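Local coordinates for luciferase-like monooxygenase (Streptomyces bottropensis, PDB 7BIP), which probably acts as a monooxygenase of the bacterial luciferase-like family in the biosynthesis of the aromatic polyketide rishirilide, at residues A[223-235]-A[312-325]. Residues are numbered along the deposited sequence; the frame is centred on the assembly and turned at random.
Sequences PTEEDIHMSYNCY and IRGWFGDFTISLQV. With EDO (1,2-ethanediol), chain I.
Strands 228-235 and 320-324 pair in parallel as neighbouring staves of the TIM-type barrel expected of a luciferase-like monooxygenase, and the end of helix 302-316 packs against the face carrying M230 and Y232. The evidence for pairing is an unbroken run of backbone bonds: T320 N to I228 O (2.9 Å), M230 N to T320 O, S322 N to M230 O, Y232 N to S322 O, Q324 N to Y232 O and C234 N to Q324 O. The short axes diverge by 40°, the kind of twist that parallel barrel strands show. T320 OG1 also donates to E225 O (2.8 Å), from above the carbonyl plane, tying the turn before strand 228-235 to the first paired residue of the other strand.

M230, Y232, I321 and L323 point to the helix-covered face. With CG opposite its carbonyl carbon (chi1 -52°) and the chain extended beyond, M230 lays CE over one face of the F319 ring, 3.8 Å from the ring centroid, while SD makes oblique Met-aromatic contacts with F319 and F316. Y232 OH arrives at the edge of the F316 ring, 3.6 Å from F316 CE2, and the Y232 ring meets I312 CD1, 3.8 Å from Y232 CZ, and I321 CD1. An alanine in place of Y232 would probably open a gap among I312, F316 and I321, weakening the join between strand and helix.

On the other face, T320 CG2 sits 3.8 Å from the H229 ring centroid, 13° off its normal, a CH-pi contact; the polar partner of H229 is K41. S322 OG hydrogen-bonds to H39 and to K41, a residue seen to bind calcium in this protein, although no calcium ion is bound to this chain here. The helix side is thus mainly hydrocarbon, sulfur and aromatic, with the Y232 hydroxyl at the F316 edge, whereas the side of H229, T320, S231, S322, N233 and Q324 is largely polar.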
# COMPACT_ATOMS: atom_id res chain seq x y z
N PRO A 223 10.79 17.69 -22.82
CA PRO A 223 10.91 16.42 -22.09
C PRO A 223 12.37 16.07 -21.83
O PRO A 223 13.22 16.20 -22.71
CB PRO A 223 10.25 15.39 -23.03
CG PRO A 223 9.74 16.17 -24.22
CD PRO A 223 10.45 17.48 -24.24
N THR A 224 12.65 15.64 -20.60
CA THR A 224 13.97 15.13 -20.27
C THR A 224 13.98 13.61 -20.45
O THR A 224 12.96 12.99 -20.73
CB THR A 224 14.36 15.48 -18.84
OG1 THR A 224 13.60 14.67 -17.93
CG2 THR A 224 14.11 16.95 -18.55
N GLU A 225 15.16 13.01 -20.26
CA GLU A 225 15.25 11.56 -20.37
C GLU A 225 14.44 10.85 -19.30
O GLU A 225 14.10 9.68 -19.49
CB GLU A 225 16.72 11.12 -20.31
CG GLU A 225 17.46 11.56 -19.06
CD GLU A 225 18.88 11.05 -19.03
OE1 GLU A 225 19.62 11.38 -18.08
OE2 GLU A 225 19.27 10.32 -19.96
N GLU A 226 14.09 11.52 -18.20
CA GLU A 226 13.25 10.90 -17.18
C GLU A 226 11.77 10.94 -17.52
O GLU A 226 10.96 10.33 -16.80
CB GLU A 226 13.51 11.55 -15.82
CG GLU A 226 14.79 11.07 -15.17
CD GLU A 226 15.12 11.80 -13.90
OE1 GLU A 226 15.34 13.03 -13.96
OE2 GLU A 226 15.18 11.14 -12.83
N ASP A 227 11.39 11.61 -18.61
CA ASP A 227 10.00 11.68 -19.04
C ASP A 227 9.63 10.57 -20.02
O ASP A 227 8.47 10.50 -20.44
CB ASP A 227 9.71 13.04 -19.69
CG ASP A 227 9.67 14.15 -18.68
OD1 ASP A 227 8.95 14.01 -17.67
OD2 ASP A 227 10.36 15.17 -18.89
N ILE A 228 10.57 9.72 -20.40
CA ILE A 228 10.35 8.67 -21.39
C ILE A 228 10.88 7.37 -20.81
O ILE A 228 12.09 7.24 -20.57
CB ILE A 228 11.03 8.99 -22.73
CG1 ILE A 228 10.46 10.28 -23.34
CG2 ILE A 228 10.88 7.84 -23.70
CD1 ILE A 228 11.30 10.79 -24.50
N HIS A 229 9.98 6.41 -20.57
CA HIS A 229 10.31 5.13 -19.95
C HIS A 229 10.02 3.99 -20.91
O HIS A 229 9.02 4.00 -21.62
CB HIS A 229 9.49 4.89 -18.68
CG HIS A 229 10.01 5.60 -17.46
ND1 HIS A 229 10.13 4.98 -16.24
CD2 HIS A 229 10.40 6.88 -17.28
CE1 HIS A 229 10.59 5.85 -15.35
NE2 HIS A 229 10.76 7.01 -15.96
N MET A 230 10.90 2.98 -20.93
CA MET A 230 10.62 1.73 -21.62
C MET A 230 11.21 0.60 -20.80
O MET A 230 12.27 0.76 -20.20
CB MET A 230 11.24 1.69 -23.03
CG MET A 230 10.88 2.88 -23.91
SD MET A 230 11.56 2.67 -25.57
CE MET A 230 11.79 4.38 -26.06
N SER A 231 10.53 -0.55 -20.77
CA SER A 231 11.01 -1.72 -20.04
C SER A 231 11.55 -2.75 -21.02
O SER A 231 10.99 -2.95 -22.10
CB SER A 231 9.92 -2.35 -19.18
OG SER A 231 9.64 -1.54 -18.05
N TYR A 232 12.64 -3.41 -20.63
CA TYR A 232 13.24 -4.49 -21.42
C TYR A 232 13.55 -5.66 -20.51
O TYR A 232 14.15 -5.46 -19.45
CB TYR A 232 14.55 -4.05 -22.08
CG TYR A 232 14.45 -3.08 -23.23
CD1 TYR A 232 14.33 -3.52 -24.54
CD2 TYR A 232 14.53 -1.71 -23.01
CE1 TYR A 232 14.27 -2.63 -25.60
CE2 TYR A 232 14.46 -0.81 -24.05
CZ TYR A 232 14.34 -1.28 -25.34
OH TYR A 232 14.27 -0.38 -26.37
N ASN A 233 13.20 -6.87 -20.93
CA ASN A 233 13.69 -8.05 -20.23
C ASN A 233 15.21 -8.07 -20.27
O ASN A 233 15.83 -7.78 -21.30
CB ASN A 233 13.11 -9.32 -20.85
CG ASN A 233 11.62 -9.44 -20.61
OD1 ASN A 233 11.11 -8.97 -19.60
ND2 ASN A 233 10.92 -10.07 -21.54
N CYS A 234 15.83 -8.39 -19.13
CA CYS A 234 17.28 -8.24 -19.04
C CYS A 234 17.87 -9.42 -18.29
O CYS A 234 17.43 -9.73 -17.18
CB CYS A 234 17.64 -6.91 -18.35
SG CYS A 234 19.40 -6.67 -18.19
N TYR A 235 18.87 -10.06 -18.89
CA TYR A 235 19.58 -11.15 -18.25
C TYR A 235 21.03 -11.10 -18.72
O TYR A 235 21.28 -11.14 -19.92
CB TYR A 235 18.94 -12.51 -18.59
CG TYR A 235 19.49 -13.66 -17.76
CD1 TYR A 235 18.75 -14.18 -16.71
CD2 TYR A 235 20.73 -14.20 -18.03
CE1 TYR A 235 19.25 -15.23 -15.95
CE2 TYR A 235 21.24 -15.23 -17.27
CZ TYR A 235 20.50 -15.74 -16.23
OH TYR A 235 20.99 -16.77 -15.47
N ILE A 312 20.08 1.13 -29.34
CA ILE A 312 18.81 1.67 -28.88
C ILE A 312 18.92 3.18 -28.68
O ILE A 312 18.03 3.94 -29.09
CB ILE A 312 18.37 0.95 -27.58
CG1 ILE A 312 17.90 -0.48 -27.90
CG2 ILE A 312 17.27 1.73 -26.86
CD1 ILE A 312 17.93 -1.41 -26.71
N ARG A 313 20.01 3.63 -28.06
CA ARG A 313 20.22 5.06 -27.87
C ARG A 313 20.31 5.78 -29.21
O ARG A 313 19.79 6.90 -29.36
CB ARG A 313 21.49 5.28 -27.04
CG ARG A 313 21.70 6.71 -26.54
CD ARG A 313 23.03 6.83 -25.82
NE ARG A 313 23.23 8.19 -25.31
CZ ARG A 313 23.96 9.11 -25.92
NH1 ARG A 313 24.56 8.84 -27.08
NH2 ARG A 313 24.09 10.32 -25.39
N GLY A 314 20.94 5.16 -30.20
CA GLY A 314 20.99 5.75 -31.53
C GLY A 314 19.63 5.90 -32.18
O GLY A 314 19.39 6.86 -32.91
N TRP A 315 18.72 4.95 -31.93
CA TRP A 315 17.39 5.04 -32.52
C TRP A 315 16.50 6.02 -31.78
O TRP A 315 15.74 6.77 -32.40
CB TRP A 315 16.70 3.67 -32.51
CG TRP A 315 17.41 2.59 -33.24
CD1 TRP A 315 18.26 2.73 -34.29
CD2 TRP A 315 17.32 1.19 -32.97
NE1 TRP A 315 18.72 1.50 -34.69
CE2 TRP A 315 18.15 0.53 -33.89
CE3 TRP A 315 16.61 0.43 -32.03
CZ2 TRP A 315 18.30 -0.86 -33.91
CZ3 TRP A 315 16.76 -0.95 -32.05
CH2 TRP A 315 17.59 -1.58 -32.98
N PHE A 316 16.54 6.01 -30.45
CA PHE A 316 15.52 6.67 -29.64
C PHE A 316 16.00 7.91 -28.93
O PHE A 316 15.16 8.69 -28.45
CB PHE A 316 14.97 5.69 -28.59
CG PHE A 316 14.36 4.45 -29.16
CD1 PHE A 316 13.82 4.43 -30.45
CD2 PHE A 316 14.31 3.28 -28.41
CE1 PHE A 316 13.27 3.27 -30.97
CE2 PHE A 316 13.76 2.12 -28.93
CZ PHE A 316 13.23 2.12 -30.20
N GLY A 317 17.30 8.13 -28.82
CA GLY A 317 17.80 9.20 -27.98
C GLY A 317 17.98 8.72 -26.55
O GLY A 317 17.91 7.53 -26.25
N ASP A 318 18.21 9.68 -25.66
CA ASP A 318 18.40 9.35 -24.25
C ASP A 318 17.06 9.23 -23.54
O ASP A 318 16.19 10.09 -23.67
CB ASP A 318 19.26 10.42 -23.58
CG ASP A 318 20.73 10.23 -23.85
OD1 ASP A 318 21.26 9.17 -23.48
OD2 ASP A 318 21.34 11.14 -24.45
N PHE A 319 16.89 8.16 -22.76
CA PHE A 319 15.64 7.95 -22.02
C PHE A 319 15.93 7.02 -20.85
O PHE A 319 17.10 6.71 -20.56
CB PHE A 319 14.53 7.43 -22.95
CG PHE A 319 14.79 6.05 -23.51
CD1 PHE A 319 14.18 4.94 -22.95
CD2 PHE A 319 15.62 5.87 -24.60
CE1 PHE A 319 14.41 3.67 -23.46
CE2 PHE A 319 15.86 4.59 -25.12
CZ PHE A 319 15.24 3.49 -24.54
N THR A 320 14.88 6.61 -20.15
CA THR A 320 14.97 5.79 -18.95
C THR A 320 14.55 4.36 -19.26
O THR A 320 13.41 4.13 -19.68
CB THR A 320 14.11 6.38 -17.84
OG1 THR A 320 14.57 7.71 -17.54
CG2 THR A 320 14.18 5.53 -16.59
N ILE A 321 15.46 3.40 -19.06
CA ILE A 321 15.17 1.99 -19.28
C ILE A 321 14.97 1.32 -17.93
O ILE A 321 15.75 1.55 -16.99
CB ILE A 321 16.32 1.29 -20.04
CG1 ILE A 321 16.26 1.63 -21.53
CG2 ILE A 321 16.25 -0.24 -19.83
CD1 ILE A 321 17.43 1.08 -22.37
N SER A 322 13.92 0.50 -17.82
CA SER A 322 13.74 -0.40 -16.68
C SER A 322 14.14 -1.80 -17.11
O SER A 322 13.57 -2.34 -18.07
CB SER A 322 12.29 -0.40 -16.17
OG SER A 322 11.85 0.91 -15.85
N LEU A 323 15.10 -2.38 -16.40
CA LEU A 323 15.60 -3.72 -16.71
C LEU A 323 14.76 -4.74 -15.94
O LEU A 323 14.82 -4.80 -14.71
CB LEU A 323 17.07 -3.82 -16.34
CG LEU A 323 17.97 -2.72 -16.92
CD1 LEU A 323 19.26 -2.65 -16.13
CD2 LEU A 323 18.24 -2.97 -18.41
N GLN A 324 13.98 -5.54 -16.66
CA GLN A 324 13.13 -6.53 -16.03
C GLN A 324 13.96 -7.78 -15.72
O GLN A 324 14.32 -8.53 -16.63
CB GLN A 324 11.95 -6.85 -16.95
CG GLN A 324 11.14 -8.04 -16.49
CD GLN A 324 10.68 -7.86 -15.08
OE1 GLN A 324 10.21 -6.79 -14.70
NE2 GLN A 324 10.82 -8.90 -14.27
N VAL A 325 14.25 -8.03 -14.43
CA VAL A 325 15.31 -8.97 -14.05
C VAL A 325 14.79 -10.23 -13.38
O VAL A 325 15.60 -11.10 -13.04
CB VAL A 325 16.37 -8.30 -13.15
CG1 VAL A 325 17.15 -7.22 -13.92
CG2 VAL A 325 15.74 -7.71 -11.90
C1 EDO I . 6.55 -9.08 -19.70
O1 EDO I . 7.17 -9.71 -18.58
C2 EDO I . 6.86 -7.59 -19.68
O2 EDO I . 8.13 -7.36 -20.30
O HOH W 1 18.03 -11.29 -14.80